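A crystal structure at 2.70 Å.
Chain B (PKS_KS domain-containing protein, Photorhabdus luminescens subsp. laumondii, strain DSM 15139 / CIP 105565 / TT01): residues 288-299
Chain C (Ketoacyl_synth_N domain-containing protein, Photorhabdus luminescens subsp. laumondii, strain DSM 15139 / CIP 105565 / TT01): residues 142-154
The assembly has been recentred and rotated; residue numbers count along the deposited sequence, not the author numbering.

Chain B (288-299) GYASVNNAYHMT
Chain C 142-154: LSLLYGFSAQSKT

The strand of chain B, which begins earlier in the chain, runs through G288(B) to N293(B), then gives way to a loop. Chain C leaves a helix at G147(C), whose positive phi (87°) suits glycine, and continues irregularly past the strand. The chains run in opposite senses: V292(B) lies nearest Q151(C), N293(B) nearest S149(C), and A295(B) nearest L144(C), with CA atoms 4.9, 4.4 and 4.8 Å apart.

N293(B) is the main anchor. Its backbone N donates to S149(C) O at 2.9 Å. Its CA-to-CB bond points toward chain C; chi1 is m and chi2 -43°. ND2 donates to S152(C) OG at 2.8 Å and to F148(C) O at 3.2 Å, so the buried amide spends both hydrogens. S149(C), also m, donates from OG to G147(C) O at 3.1 Å.

S291(B) is t, with OG 2.8 Å from K153(C) NZ. Its CA-to-CB bond points toward chain C, so the short hydroxyl reaches water 1 (OG to water, 2.7 Å). That water also accepts from S152(C) N at 2.9 Å, linking the chains. Water 2 accepts from A295(B) N at 3.0 Å and donates to S143(C) OG at 2.7 Å.

L144(C) (m, t) supplies the apolar contact: its CD1 lies 3.8 Å from M298(B) CG. The stretches bury 659 Å² together.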

# COMPACT_ATOMS: atom_id res chain seq x y z
N GLY B 288 -5.75 -18.35 -8.60
CA GLY B 288 -4.34 -17.93 -8.50
C GLY B 288 -4.18 -16.42 -8.34
O GLY B 288 -5.14 -15.68 -8.63
N TYR B 289 -2.99 -16.00 -7.90
CA TYR B 289 -2.59 -14.59 -7.68
C TYR B 289 -1.10 -14.43 -8.01
O TYR B 289 -0.32 -15.37 -7.77
CB TYR B 289 -2.88 -14.18 -6.23
CG TYR B 289 -2.21 -12.90 -5.79
CD1 TYR B 289 -2.68 -11.66 -6.20
CD2 TYR B 289 -1.10 -12.92 -4.96
CE1 TYR B 289 -2.08 -10.48 -5.80
CE2 TYR B 289 -0.48 -11.75 -4.55
CZ TYR B 289 -0.97 -10.52 -4.97
OH TYR B 289 -0.37 -9.36 -4.58
N ALA B 290 -0.73 -13.26 -8.54
CA ALA B 290 0.67 -12.86 -8.83
C ALA B 290 0.77 -11.33 -8.81
O ALA B 290 -0.25 -10.66 -9.09
CB ALA B 290 1.11 -13.42 -10.16
N SER B 291 1.95 -10.80 -8.48
CA SER B 291 2.24 -9.35 -8.40
C SER B 291 3.71 -9.09 -8.75
O SER B 291 4.57 -9.88 -8.30
CB SER B 291 1.89 -8.79 -7.05
OG SER B 291 1.94 -7.38 -7.05
N VAL B 292 3.98 -8.03 -9.53
CA VAL B 292 5.34 -7.64 -10.00
C VAL B 292 5.50 -6.12 -9.86
O VAL B 292 4.51 -5.46 -9.48
CB VAL B 292 5.58 -8.09 -11.46
CG1 VAL B 292 5.48 -9.60 -11.61
CG2 VAL B 292 4.63 -7.40 -12.43
N ASN B 293 6.69 -5.62 -10.17
CA ASN B 293 7.01 -4.17 -10.27
C ASN B 293 7.41 -3.85 -11.71
O ASN B 293 7.95 -4.75 -12.38
CB ASN B 293 8.11 -3.75 -9.28
CG ASN B 293 7.78 -4.07 -7.84
OD1 ASN B 293 6.65 -3.85 -7.39
ND2 ASN B 293 8.75 -4.57 -7.11
N ASN B 294 7.14 -2.62 -12.16
CA ASN B 294 7.52 -2.11 -13.50
C ASN B 294 9.04 -1.88 -13.55
O ASN B 294 9.66 -2.29 -14.55
CB ASN B 294 6.80 -0.81 -13.85
CG ASN B 294 5.43 -1.02 -14.46
OD1 ASN B 294 5.28 -1.82 -15.38
ND2 ASN B 294 4.44 -0.30 -13.96
N ALA B 295 9.58 -1.24 -12.51
CA ALA B 295 10.97 -0.71 -12.45
C ALA B 295 11.17 0.29 -13.59
O ALA B 295 12.25 0.26 -14.23
CB ALA B 295 11.96 -1.85 -12.50
N TYR B 296 10.17 1.14 -13.84
CA TYR B 296 10.09 2.08 -14.98
C TYR B 296 9.87 3.51 -14.46
O TYR B 296 10.77 4.35 -14.63
CB TYR B 296 8.99 1.64 -15.95
CG TYR B 296 8.78 2.55 -17.14
CD1 TYR B 296 9.64 2.53 -18.22
CD2 TYR B 296 7.71 3.44 -17.18
CE1 TYR B 296 9.46 3.36 -19.31
CE2 TYR B 296 7.51 4.27 -18.27
CZ TYR B 296 8.38 4.23 -19.34
OH TYR B 296 8.19 5.05 -20.41
N HIS B 297 8.70 3.76 -13.85
CA HIS B 297 8.30 5.08 -13.30
C HIS B 297 7.27 4.88 -12.18
O HIS B 297 6.67 3.78 -12.11
CB HIS B 297 7.76 5.99 -14.41
CG HIS B 297 8.01 7.44 -14.19
ND1 HIS B 297 9.20 8.04 -14.55
CD2 HIS B 297 7.24 8.41 -13.65
CE1 HIS B 297 9.15 9.32 -14.24
NE2 HIS B 297 7.96 9.58 -13.69
N MET B 298 7.06 5.92 -11.37
CA MET B 298 6.12 5.88 -10.22
C MET B 298 4.67 6.03 -10.68
O MET B 298 3.83 5.29 -10.15
CB MET B 298 6.44 7.01 -9.24
CG MET B 298 7.74 6.83 -8.49
SD MET B 298 7.66 5.60 -7.19
CE MET B 298 6.44 6.32 -6.10
N THR B 299 4.41 6.92 -11.64
CA THR B 299 3.02 7.18 -12.10
C THR B 299 2.82 6.76 -13.56
O THR B 299 1.77 6.20 -13.88
CB THR B 299 2.65 8.65 -11.85
OG1 THR B 299 3.46 9.49 -12.67
CG2 THR B 299 2.86 9.07 -10.42
N LEU C 142 12.50 2.30 -4.27
CA LEU C 142 13.57 1.27 -4.20
C LEU C 142 13.65 0.49 -5.51
O LEU C 142 14.72 0.11 -5.90
CB LEU C 142 13.25 0.29 -3.07
CG LEU C 142 13.44 0.78 -1.65
CD1 LEU C 142 12.97 -0.27 -0.67
CD2 LEU C 142 14.88 1.17 -1.37
N SER C 143 12.50 0.19 -6.08
CA SER C 143 12.33 -0.65 -7.30
C SER C 143 12.88 0.09 -8.53
O SER C 143 13.30 -0.61 -9.47
CB SER C 143 10.89 -1.06 -7.49
OG SER C 143 10.07 0.06 -7.77
N LEU C 144 12.88 1.43 -8.53
CA LEU C 144 13.45 2.25 -9.63
C LEU C 144 14.98 2.25 -9.54
O LEU C 144 15.62 2.11 -10.60
CB LEU C 144 12.90 3.69 -9.55
CG LEU C 144 11.41 3.86 -9.83
CD1 LEU C 144 11.02 5.33 -9.76
CD2 LEU C 144 11.01 3.28 -11.18
N LEU C 145 15.53 2.40 -8.34
CA LEU C 145 17.00 2.53 -8.09
C LEU C 145 17.70 1.20 -8.38
O LEU C 145 18.72 1.22 -9.10
CB LEU C 145 17.24 2.98 -6.65
CG LEU C 145 16.92 4.45 -6.35
CD1 LEU C 145 16.82 4.68 -4.85
CD2 LEU C 145 17.96 5.37 -6.96
N TYR C 146 17.19 0.09 -7.83
CA TYR C 146 17.83 -1.26 -7.86
C TYR C 146 17.25 -2.11 -9.01
O TYR C 146 17.97 -3.02 -9.48
CB TYR C 146 17.66 -1.96 -6.51
CG TYR C 146 18.36 -1.27 -5.37
CD1 TYR C 146 19.74 -1.31 -5.24
CD2 TYR C 146 17.65 -0.58 -4.40
CE1 TYR C 146 20.40 -0.69 -4.20
CE2 TYR C 146 18.28 0.05 -3.35
CZ TYR C 146 19.66 0.00 -3.24
OH TYR C 146 20.30 0.62 -2.21
N GLY C 147 16.01 -1.84 -9.42
CA GLY C 147 15.36 -2.53 -10.56
C GLY C 147 14.66 -3.82 -10.15
O GLY C 147 14.33 -4.61 -11.05
N PHE C 148 14.43 -4.02 -8.85
CA PHE C 148 13.80 -5.24 -8.27
C PHE C 148 12.33 -5.30 -8.73
O PHE C 148 11.60 -4.31 -8.55
CB PHE C 148 13.92 -5.25 -6.74
CG PHE C 148 15.33 -5.24 -6.20
CD1 PHE C 148 16.37 -5.89 -6.87
CD2 PHE C 148 15.62 -4.60 -5.01
CE1 PHE C 148 17.66 -5.88 -6.36
CE2 PHE C 148 16.91 -4.59 -4.50
CZ PHE C 148 17.93 -5.23 -5.18
N SER C 149 11.92 -6.45 -9.29
CA SER C 149 10.67 -6.61 -10.08
C SER C 149 9.73 -7.67 -9.48
O SER C 149 8.60 -7.78 -10.01
CB SER C 149 11.00 -6.93 -11.51
OG SER C 149 11.67 -5.84 -12.13
N ALA C 150 10.13 -8.41 -8.44
CA ALA C 150 9.32 -9.49 -7.83
C ALA C 150 8.26 -8.90 -6.89
O ALA C 150 8.34 -7.69 -6.60
CB ALA C 150 10.20 -10.48 -7.09
N GLN C 151 7.32 -9.74 -6.45
CA GLN C 151 6.21 -9.39 -5.52
C GLN C 151 6.73 -8.44 -4.44
O GLN C 151 7.69 -8.82 -3.74
CB GLN C 151 5.63 -10.67 -4.91
CG GLN C 151 4.41 -10.44 -4.03
CD GLN C 151 3.77 -11.73 -3.59
OE1 GLN C 151 3.34 -12.54 -4.41
NE2 GLN C 151 3.72 -11.95 -2.29
N SER C 152 6.12 -7.26 -4.32
CA SER C 152 6.52 -6.17 -3.39
C SER C 152 5.28 -5.53 -2.76
O SER C 152 4.46 -4.98 -3.51
CB SER C 152 7.36 -5.15 -4.10
OG SER C 152 8.60 -5.71 -4.52
N LYS C 153 5.18 -5.57 -1.43
CA LYS C 153 3.98 -5.04 -0.72
C LYS C 153 4.36 -4.10 0.42
O LYS C 153 5.49 -4.16 0.90
CB LYS C 153 3.17 -6.19 -0.10
CG LYS C 153 2.80 -7.31 -1.06
CD LYS C 153 1.91 -6.82 -2.15
CE LYS C 153 2.29 -7.35 -3.50
NZ LYS C 153 2.12 -6.30 -4.52
N THR C 154 3.42 -3.24 0.80
CA THR C 154 3.57 -2.28 1.92
C THR C 154 2.40 -2.51 2.88
O THR C 154 1.28 -2.65 2.40
CB THR C 154 3.57 -0.82 1.46
OG1 THR C 154 4.58 -0.62 0.48
CG2 THR C 154 3.80 0.14 2.59
O HOH W 1 4.25 -6.27 -6.27
O HOH W 2 8.45 -0.27 -9.89